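Side-chain contacts in endoglucanase (Thermotoga maritima, PDB 2FVG), which probably acts as an M42-family aminopeptidase dependent on two divalent metal ions, despite its name of endoglucanase: residues Asp177-Glu180 / Ser181-Pro185; Lys324-Lys327 / Val328-Glu332; Ser26-Glu29 / Gly30-Asp33. All blocks are in the same frame, centred on the assembly; numbering follows the deposited sequence.

Overall arrangement
All three contacts are local, between residues close in sequence, and contact 1 touches both of the others. Contacts 1 and 3 sit where helices 166-180 and 18-28 run out toward strands, whereas contact 2 is regular helix, the last turns of helix 316-332. Contacts 1 and 2 are partly buried and touch through both polar bonds and valine packing, their centres about 9 Å apart. Contact 3 is a surface contact that meets contact 1 by packing around Leu179 and Leu31, and it does not touch contact 2. Helical backbone bonds dominate contact 2; serine and water supplement the looser backbone bonding at the two helix exits.

Contact 1 (Asp177-Glu180 / Ser181-Pro185); sequences DVLE and SGVSP
Ser181 and Gly182 bond back to Asp177, Val178 and Leu179 at the C-terminal end of helix 166-180, a glycine-terminated helix exit in which the last carbonyls are met by the residues that follow them. Ser181 N binds Asp177 O at 3.0 Å, a last i-to-i-4 bond of the helix. The carbonyl of Val178 receives two donors from the same residue: a short bond from Ser181 OG to Val178 O, 2.8 Å, and a weak one from Ser181 N. With chi1 at 81°, OG lies between its own backbone N and carbonyl carbon, which turns it back over the helix end to reach that oxygen. The hydroxyl thus gives its proton to Val178 and accepts a bond from Lys327 NZ on helix 316-332, an ammonium that also binds Gly182 O. One residue on, Gly182 N bonds Leu179 O at 3.1 Å, and the positive phi of this glycine takes the chain out of the helix. The side-chain carboxylates of the last turn are used elsewhere: Asp177 OD2 by Tyr319 OH, Glu180 by Tyr3 OH and the terminal amine of Gly1. At the other end of this helix lies Asp167, a predicted ligand of both metals. Val183 then folds back against the final turn, its CB 4.1 Å from Val178 CG1 and its CG1 3.8 Å from Leu179 CD2.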
ATOM      1  N   ASP A 177       9.998  -5.419  -6.737  1.00 33.11           N
ATOM      2  CA  ASP A 177      10.389  -6.740  -7.273  1.00 33.70           C
ATOM      3  C   ASP A 177      10.417  -6.758  -8.795  1.00 33.26           C
ATOM      4  O   ASP A 177      11.215  -7.481  -9.385  1.00 35.51           O
ATOM      5  CB  ASP A 177       9.484  -7.879  -6.755  1.00 33.45           C
ATOM      6  CG  ASP A 177       9.774  -8.262  -5.296  1.00 42.45           C
ATOM      7  OD1 ASP A 177      10.621  -7.612  -4.622  1.00 37.40           O
ATOM      8  OD2 ASP A 177       9.139  -9.227  -4.820  1.00 44.45           O
ATOM      9  N   VAL A 178       9.517  -6.007  -9.428  1.00 31.87           N
ATOM     10  CA  VAL A 178       9.504  -5.921 -10.884  1.00 30.97           C
ATOM     11  C   VAL A 178      10.818  -5.280 -11.306  1.00 32.50           C
ATOM     12  O   VAL A 178      11.492  -5.760 -12.215  1.00 29.97           O
ATOM     13  CB  VAL A 178       8.290  -5.116 -11.410  1.00 31.37           C
ATOM     14  CG1 VAL A 178       8.441  -4.813 -12.920  1.00 24.34           C
ATOM     15  CG2 VAL A 178       7.008  -5.880 -11.143  1.00 27.44           C
ATOM     16  N   LEU A 179      11.196  -4.217 -10.597  1.00 33.75           N
ATOM     17  CA  LEU A 179      12.449  -3.516 -10.884  1.00 34.15           C
ATOM     18  C   LEU A 179      13.680  -4.367 -10.602  1.00 35.81           C
ATOM     19  O   LEU A 179      14.630  -4.361 -11.397  1.00 35.52           O
ATOM     20  CB  LEU A 179      12.505  -2.205 -10.116  1.00 32.32           C
ATOM     21  CG  LEU A 179      11.597  -1.122 -10.694  1.00 33.83           C
ATOM     22  CD1 LEU A 179      11.481   0.070  -9.723  1.00 23.02           C
ATOM     23  CD2 LEU A 179      12.123  -0.685 -12.068  1.00 24.57           C
ATOM     24  N   GLU A 180      13.675  -5.093  -9.481  1.00 36.37           N
ATOM     25  CA  GLU A 180      14.807  -5.978  -9.165  1.00 38.68           C
ATOM     26  C   GLU A 180      14.960  -7.117 -10.151  1.00 37.58           C
ATOM     27  O   GLU A 180      16.077  -7.596 -10.374  1.00 39.24           O
ATOM     28  CB  GLU A 180      14.735  -6.556  -7.754  1.00 38.98           C
ATOM     29  CG  GLU A 180      15.210  -5.615  -6.684  1.00 51.17           C
ATOM     30  CD  GLU A 180      15.820  -6.332  -5.491  1.00 64.65           C
ATOM     31  OE1 GLU A 180      15.647  -7.566  -5.364  1.00 70.80           O
ATOM     32  OE2 GLU A 180      16.487  -5.652  -4.677  1.00 68.03           O
ATOM     33  N   SER A 181      13.850  -7.549 -10.749  1.00 37.91           N
ATOM     34  CA  SER A 181      13.890  -8.661 -11.698  1.00 38.84           C
ATOM     35  C   SER A 181      14.494  -8.232 -13.021  1.00 39.17           C
ATOM     36  O   SER A 181      14.666  -9.059 -13.905  1.00 39.02           O
ATOM     37  CB  SER A 181      12.492  -9.239 -11.958  1.00 39.73           C
ATOM     38  OG  SER A 181      11.769  -8.454 -12.902  1.00 37.92           O
ATOM     39  N   GLY A 182      14.795  -6.940 -13.160  1.00 40.85           N
ATOM     40  CA  GLY A 182      15.321  -6.392 -14.412  1.00 43.10           C
ATOM     41  C   GLY A 182      14.186  -6.323 -15.425  1.00 44.44           C
ATOM     42  O   GLY A 182      13.777  -7.343 -15.965  1.00 49.07           O
ATOM     43  N   VAL A 183      13.663  -5.126 -15.661  1.00 41.01           N
ATOM     44  CA  VAL A 183      12.549  -4.915 -16.579  1.00 37.69           C
ATOM     45  C   VAL A 183      12.988  -4.031 -17.763  1.00 35.11           C
ATOM     46  O   VAL A 183      13.649  -3.006 -17.560  1.00 34.87           O
ATOM     47  CB  VAL A 183      11.336  -4.280 -15.802  1.00 37.95           C
ATOM     48  CG1 VAL A 183      11.736  -2.978 -15.120  1.00 35.78           C
ATOM     49  CG2 VAL A 183      10.125  -4.074 -16.704  1.00 38.64           C
ATOM     50  N   SER A 184      12.653  -4.447 -18.988  1.00 31.34           N
ATOM     51  CA  SER A 184      12.953  -3.679 -20.206  1.00 29.44           C
ATOM     52  C   SER A 184      11.616  -3.134 -20.752  1.00 28.60           C
ATOM     53  O   SER A 184      10.982  -3.790 -21.591  1.00 28.18           O
ATOM     54  CB  SER A 184      13.654  -4.573 -21.258  1.00 29.24           C
ATOM     55  N   PRO A 185      11.172  -1.942 -20.272  1.00 28.33           N
ATOM     56  CA  PRO A 185       9.861  -1.388 -20.669  1.00 27.33           C
ATOM     57  C   PRO A 185       9.758  -1.031 -22.133  1.00 28.53           C
ATOM     58  O   PRO A 185      10.753  -0.664 -22.748  1.00 25.64           O
ATOM     59  CB  PRO A 185       9.761  -0.105 -19.855  1.00 25.99           C
ATOM     60  CG  PRO A 185      10.670  -0.308 -18.708  1.00 29.35           C
ATOM     61  CD  PRO A 185      11.838  -1.053 -19.305  1.00 27.77           C
TER

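Contact 2 (Lys324-Lys327 / Val328-Glu332); sequences KLIK and VLVEE
Glu331 N binds Lys327 O at 2.9 Å, one of four successive i-to-i-4 bonds that carry helix 316-332 through its last turns. Leu329 N to Leu325 O and Val330 N to Ile326 O follow at 3.0 Å each, and Val328 N to Lys324 O is the straightest, with an N-H...O angle of 165°. The side chains of Lys327 and Glu331, one helical turn apart, lie across one another. The lysine is fully extended, CG anti to the backbone N (chi1 -169°), and its CE rests 3.8 Å from Glu331 OE2. The charged atoms do not meet, NZ being 4.7 Å from OE2: the ammonium is held by Ser181 OG and Gly182 O, the carboxylate by Ser184 N. On the buried side Leu329 CD1 reaches Leu325 CG at 4.1 Å, and Val330 CG2 lies near Ile326 CG2. Ile326 and Leu329 face strands 215-224 and 297-306, Leu325 meets Ile300 of the latter, and helix 256-268 flanks the leucines; Val330 packs on Val183 and Pro185. Aliphatic groups thus seat the helix on the sheet, while Lys327 and Glu331, whose opposite charges probably attract weakly, fasten it to the loop after helix 166-180.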
ATOM      1  N   LYS A 324       4.220 -10.895 -11.985  1.00 23.89           N
ATOM      2  CA  LYS A 324       4.379 -11.376 -13.366  1.00 23.69           C
ATOM      3  C   LYS A 324       3.550 -10.537 -14.328  1.00 21.92           C
ATOM      4  O   LYS A 324       4.040 -10.101 -15.347  1.00 23.00           O
ATOM      5  CB  LYS A 324       3.960 -12.838 -13.521  1.00 22.54           C
ATOM      6  CG  LYS A 324       4.970 -13.902 -13.106  1.00 32.24           C
ATOM      7  CD  LYS A 324       4.408 -15.281 -13.480  1.00 28.64           C
ATOM      8  CE  LYS A 324       5.308 -16.440 -13.073  1.00 44.67           C
ATOM      9  NZ  LYS A 324       5.393 -16.610 -11.600  1.00 49.15           N
ATOM     10  N   LEU A 325       2.285 -10.325 -13.994  1.00 22.42           N
ATOM     11  CA  LEU A 325       1.362  -9.543 -14.820  1.00 24.26           C
ATOM     12  C   LEU A 325       1.819  -8.098 -15.054  1.00 23.64           C
ATOM     13  O   LEU A 325       1.754  -7.610 -16.168  1.00 24.86           O
ATOM     14  CB  LEU A 325      -0.054  -9.567 -14.221  1.00 24.32           C
ATOM     15  CG  LEU A 325      -1.199  -8.945 -15.018  1.00 24.27           C
ATOM     16  CD1 LEU A 325      -1.276  -9.520 -16.447  1.00 21.54           C
ATOM     17  CD2 LEU A 325      -2.513  -9.132 -14.283  1.00 24.02           C
ATOM     18  N   ILE A 326       2.263  -7.419 -14.007  1.00 22.90           N
ATOM     19  CA  ILE A 326       2.755  -6.057 -14.130  1.00 22.66           C
ATOM     20  C   ILE A 326       3.997  -6.046 -15.043  1.00 24.60           C
ATOM     21  O   ILE A 326       4.134  -5.178 -15.895  1.00 28.40           O
ATOM     22  CB  ILE A 326       3.158  -5.459 -12.740  1.00 23.54           C
ATOM     23  CG1 ILE A 326       1.959  -5.322 -11.780  1.00 26.46           C
ATOM     24  CG2 ILE A 326       3.831  -4.107 -12.903  1.00 19.55           C
ATOM     25  CD1 ILE A 326       0.784  -4.548 -12.358  1.00 33.88           C
ATOM     26  N   LYS A 327       4.886  -7.021 -14.889  1.00 22.62           N
ATOM     27  CA  LYS A 327       6.100  -7.025 -15.686  1.00 21.59           C
ATOM     28  C   LYS A 327       5.803  -7.176 -17.188  1.00 22.44           C
ATOM     29  O   LYS A 327       6.389  -6.467 -18.007  1.00 21.19           O
ATOM     30  CB  LYS A 327       7.074  -8.089 -15.198  1.00 21.59           C
ATOM     31  CG  LYS A 327       8.423  -7.955 -15.825  1.00 16.45           C
ATOM     32  CD  LYS A 327       9.358  -9.050 -15.403  1.00 24.10           C
ATOM     33  CE  LYS A 327      10.703  -8.812 -16.049  1.00 24.92           C
ATOM     34  NZ  LYS A 327      11.746  -9.755 -15.569  1.00 29.97           N
ATOM     35  N   VAL A 328       4.888  -8.081 -17.532  1.00 22.76           N
ATOM     36  CA  VAL A 328       4.478  -8.301 -18.923  1.00 21.94           C
ATOM     37  C   VAL A 328       3.749  -7.080 -19.483  1.00 22.76           C
ATOM     38  O   VAL A 328       4.010  -6.678 -20.606  1.00 24.62           O
ATOM     39  CB  VAL A 328       3.603  -9.559 -19.101  1.00 21.19           C
ATOM     40  CG1 VAL A 328       3.381  -9.836 -20.606  1.00 19.44           C
ATOM     41  CG2 VAL A 328       4.280 -10.760 -18.468  1.00 23.89           C
ATOM     42  N   LEU A 329       2.873  -6.451 -18.697  1.00 25.05           N
ATOM     43  CA  LEU A 329       2.187  -5.240 -19.177  1.00 23.98           C
ATOM     44  C   LEU A 329       3.180  -4.126 -19.521  1.00 26.56           C
ATOM     45  O   LEU A 329       2.984  -3.392 -20.499  1.00 26.10           O
ATOM     46  CB  LEU A 329       1.145  -4.752 -18.181  1.00 22.85           C
ATOM     47  CG  LEU A 329      -0.061  -5.678 -18.062  1.00 21.77           C
ATOM     48  CD1 LEU A 329      -0.885  -5.334 -16.847  1.00 23.90           C
ATOM     49  CD2 LEU A 329      -0.886  -5.594 -19.331  1.00 17.51           C
ATOM     50  N   VAL A 330       4.240  -4.029 -18.714  1.00 24.38           N
ATOM     51  CA  VAL A 330       5.296  -3.045 -18.889  1.00 22.32           C
ATOM     52  C   VAL A 330       6.211  -3.338 -20.100  1.00 24.65           C
ATOM     53  O   VAL A 330       6.540  -2.444 -20.872  1.00 24.02           O
ATOM     54  CB  VAL A 330       6.103  -2.902 -17.594  1.00 23.98           C
ATOM     55  CG1 VAL A 330       7.407  -2.112 -17.817  1.00 19.44           C
ATOM     56  CG2 VAL A 330       5.241  -2.219 -16.545  1.00 17.10           C
ATOM     57  N   GLU A 331       6.597  -4.592 -20.268  1.00 22.21           N
ATOM     58  CA  GLU A 331       7.492  -4.954 -21.337  1.00 23.70           C
ATOM     59  C   GLU A 331       6.845  -4.954 -22.703  1.00 23.45           C
ATOM     60  O   GLU A 331       7.490  -4.596 -23.666  1.00 23.40           O
ATOM     61  CB  GLU A 331       8.204  -6.277 -21.035  1.00 20.89           C
ATOM     62  CG  GLU A 331       9.110  -6.160 -19.816  1.00 22.97           C
ATOM     63  CD  GLU A 331      10.103  -7.283 -19.716  1.00 30.55           C
ATOM     64  OE1 GLU A 331       9.713  -8.427 -20.024  1.00 34.76           O
ATOM     65  OE2 GLU A 331      11.267  -7.031 -19.323  1.00 28.47           O
ATOM     66  N   GLU A 332       5.569  -5.316 -22.782  1.00 25.15           N
ATOM     67  CA  GLU A 332       4.862  -5.370 -24.065  1.00 26.64           C
ATOM     68  C   GLU A 332       4.350  -4.014 -24.536  1.00 25.01           C
ATOM     69  O   GLU A 332       4.350  -3.738 -25.735  1.00 25.13           O
ATOM     70  CB  GLU A 332       3.707  -6.372 -24.021  1.00 26.43           C
ATOM     71  CG  GLU A 332       4.142  -7.814 -23.860  1.00 32.70           C
ATOM     72  CD  GLU A 332       2.992  -8.802 -23.988  1.00 31.74           C
ATOM     73  OE1 GLU A 332       1.847  -8.384 -24.276  1.00 42.36           O
ATOM     74  OE2 GLU A 332       3.242 -10.014 -23.802  1.00 41.05           O
TER

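Contact 3 (Ser26-Glu29 / Gly30-Asp33)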
ATOM      1  N   SER A  26      16.498   3.367  -1.138  1.00 35.07           N
ATOM      2  CA  SER A  26      17.733   2.584  -0.983  1.00 36.94           C
ATOM      3  C   SER A  26      17.718   1.284  -1.791  1.00 36.80           C
ATOM      4  O   SER A  26      18.770   0.805  -2.228  1.00 38.07           O
ATOM      5  CB  SER A  26      18.057   2.298   0.489  1.00 37.59           C
ATOM      6  OG  SER A  26      17.123   1.398   1.070  1.00 44.15           O
ATOM      7  N   LYS A  27      16.532   0.726  -2.010  1.00 36.15           N
ATOM      8  CA  LYS A  27      16.412  -0.511  -2.777  1.00 35.30           C
ATOM      9  C   LYS A  27      16.344  -0.341  -4.295  1.00 34.14           C
ATOM     10  O   LYS A  27      16.760  -1.237  -5.039  1.00 32.49           O
ATOM     11  CB  LYS A  27      15.220  -1.347  -2.285  1.00 34.95           C
ATOM     12  CG  LYS A  27      15.293  -1.731  -0.798  1.00 33.11           C
ATOM     13  CD  LYS A  27      16.590  -2.481  -0.430  1.00 30.36           C
ATOM     14  CE  LYS A  27      16.631  -2.745   1.060  1.00 34.81           C
ATOM     15  NZ  LYS A  27      17.855  -3.473   1.485  1.00 40.06           N
ATOM     16  N   ILE A  28      15.839   0.795  -4.764  1.00 33.02           N
ATOM     17  CA  ILE A  28      15.679   0.991  -6.211  1.00 33.30           C
ATOM     18  C   ILE A  28      16.626   1.983  -6.896  1.00 35.04           C
ATOM     19  O   ILE A  28      16.656   2.032  -8.130  1.00 33.43           O
ATOM     20  CB  ILE A  28      14.205   1.293  -6.602  1.00 32.90           C
ATOM     21  CG1 ILE A  28      13.742   2.606  -5.945  1.00 36.05           C
ATOM     22  CG2 ILE A  28      13.325   0.075  -6.254  1.00 33.74           C
ATOM     23  CD1 ILE A  28      12.344   3.087  -6.355  1.00 29.99           C
ATOM     24  N   GLU A  29      17.389   2.754  -6.120  1.00 37.39           N
ATOM     25  CA  GLU A  29      18.351   3.733  -6.672  1.00 39.33           C
ATOM     26  C   GLU A  29      19.163   3.249  -7.862  1.00 41.01           C
ATOM     27  O   GLU A  29      19.238   3.933  -8.887  1.00 43.47           O
ATOM     28  CB  GLU A  29      19.327   4.216  -5.602  1.00 40.50           C
ATOM     29  CG  GLU A  29      18.808   5.347  -4.757  1.00 49.17           C
ATOM     30  CD  GLU A  29      19.705   5.660  -3.565  1.00 61.84           C
ATOM     31  OE1 GLU A  29      20.485   4.767  -3.129  1.00 54.62           O
ATOM     32  OE2 GLU A  29      19.595   6.800  -3.047  1.00 68.10           O
ATOM     33  N   GLY A  30      19.789   2.083  -7.723  1.00 40.36           N
ATOM     34  CA  GLY A  30      20.621   1.552  -8.785  1.00 39.80           C
ATOM     35  C   GLY A  30      19.882   0.707  -9.791  1.00 40.30           C
ATOM     36  O   GLY A  30      20.510   0.011 -10.589  1.00 41.48           O
ATOM     37  N   LEU A  31      18.554   0.764  -9.757  1.00 39.23           N
ATOM     38  CA  LEU A  31      17.721  -0.021 -10.666  1.00 38.57           C
ATOM     39  C   LEU A  31      16.969   0.830 -11.681  1.00 37.86           C
ATOM     40  O   LEU A  31      16.449   0.321 -12.668  1.00 34.91           O
ATOM     41  CB  LEU A  31      16.715  -0.853  -9.858  1.00 37.46           C
ATOM     42  CG  LEU A  31      17.307  -1.936  -8.942  1.00 36.05           C
ATOM     43  CD1 LEU A  31      16.217  -2.529  -8.080  1.00 43.72           C
ATOM     44  CD2 LEU A  31      18.039  -3.021  -9.742  1.00 41.25           C
ATOM     45  N   VAL A  32      16.912   2.131 -11.414  1.00 36.81           N
ATOM     46  CA  VAL A  32      16.165   3.072 -12.240  1.00 35.78           C
ATOM     47  C   VAL A  32      17.091   4.073 -12.953  1.00 36.80           C
ATOM     48  O   VAL A  32      18.277   4.180 -12.621  1.00 36.22           O
ATOM     49  CB  VAL A  32      15.069   3.787 -11.401  1.00 33.76           C
ATOM     50  CG1 VAL A  32      14.069   2.777 -10.874  1.00 36.12           C
ATOM     51  CG2 VAL A  32      15.676   4.559 -10.240  1.00 28.90           C
ATOM     52  N   ASP A  33      16.548   4.783 -13.940  1.00 35.62           N
ATOM     53  CA  ASP A  33      17.328   5.750 -14.717  1.00 35.36           C
ATOM     54  C   ASP A  33      17.287   7.108 -14.036  1.00 35.77           C
ATOM     55  O   ASP A  33      18.253   7.867 -14.079  1.00 36.79           O
ATOM     56  CB  ASP A  33      16.804   5.845 -16.142  1.00 33.33           C
ATOM     57  CG  ASP A  33      16.860   4.510 -16.879  1.00 36.28           C
ATOM     58  OD1 ASP A  33      17.933   3.863 -16.911  1.00 42.79           O
ATOM     59  OD2 ASP A  33      15.832   4.117 -17.454  1.00 38.70           O
TER
HETATM   60  O   HOH W   1      19.972  -0.168  -5.553  1.00 64.28           O
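Leu31 N returns to Ile28 O at 2.8 Å, closing a type I beta turn with Glu29 and Gly30 at its central positions. The bond is fairly straight, 154° at the hydrogen. Val32 N adds a weak bond to the same oxygen, 3.3 Å from Ile28 O, so that two successive amides converge on one carbonyl. A water sits at the start of the turn: it accepts from Gly30 N at 3.1 Å and gives a weak bond back to Lys27 O, bridging a helical carbonyl to an amide beyond it. The turn carries the chain from helix 18-28 into strand 34-37, a helix-to-strand connection on the surface of the sheet domain, and Asp33 already pairs through its backbone with Leu46 of strand 43-47. Leu31 lays its side chain back along Lys27 and Ile28. CG stands anti to the carbonyl carbon (chi1 -65°), which brings CD1 to 3.3 Å from Lys27 O and 4.3 Å from Ile28 CG2. The same methyl packs on Glu180 of helix 166-180. Val32 comes at the Ile28 carbonyl with its two methyls, CG2 approaching Ile28 O to 3.4 Å and lying 3.9 Å from Glu29 O. Beneath the turn the buried Ile28 side chain meets Ile176 and Leu179 of helix 166-180 together with Ala45 and Leu35, while Val32 touches Leu179 and Ala45.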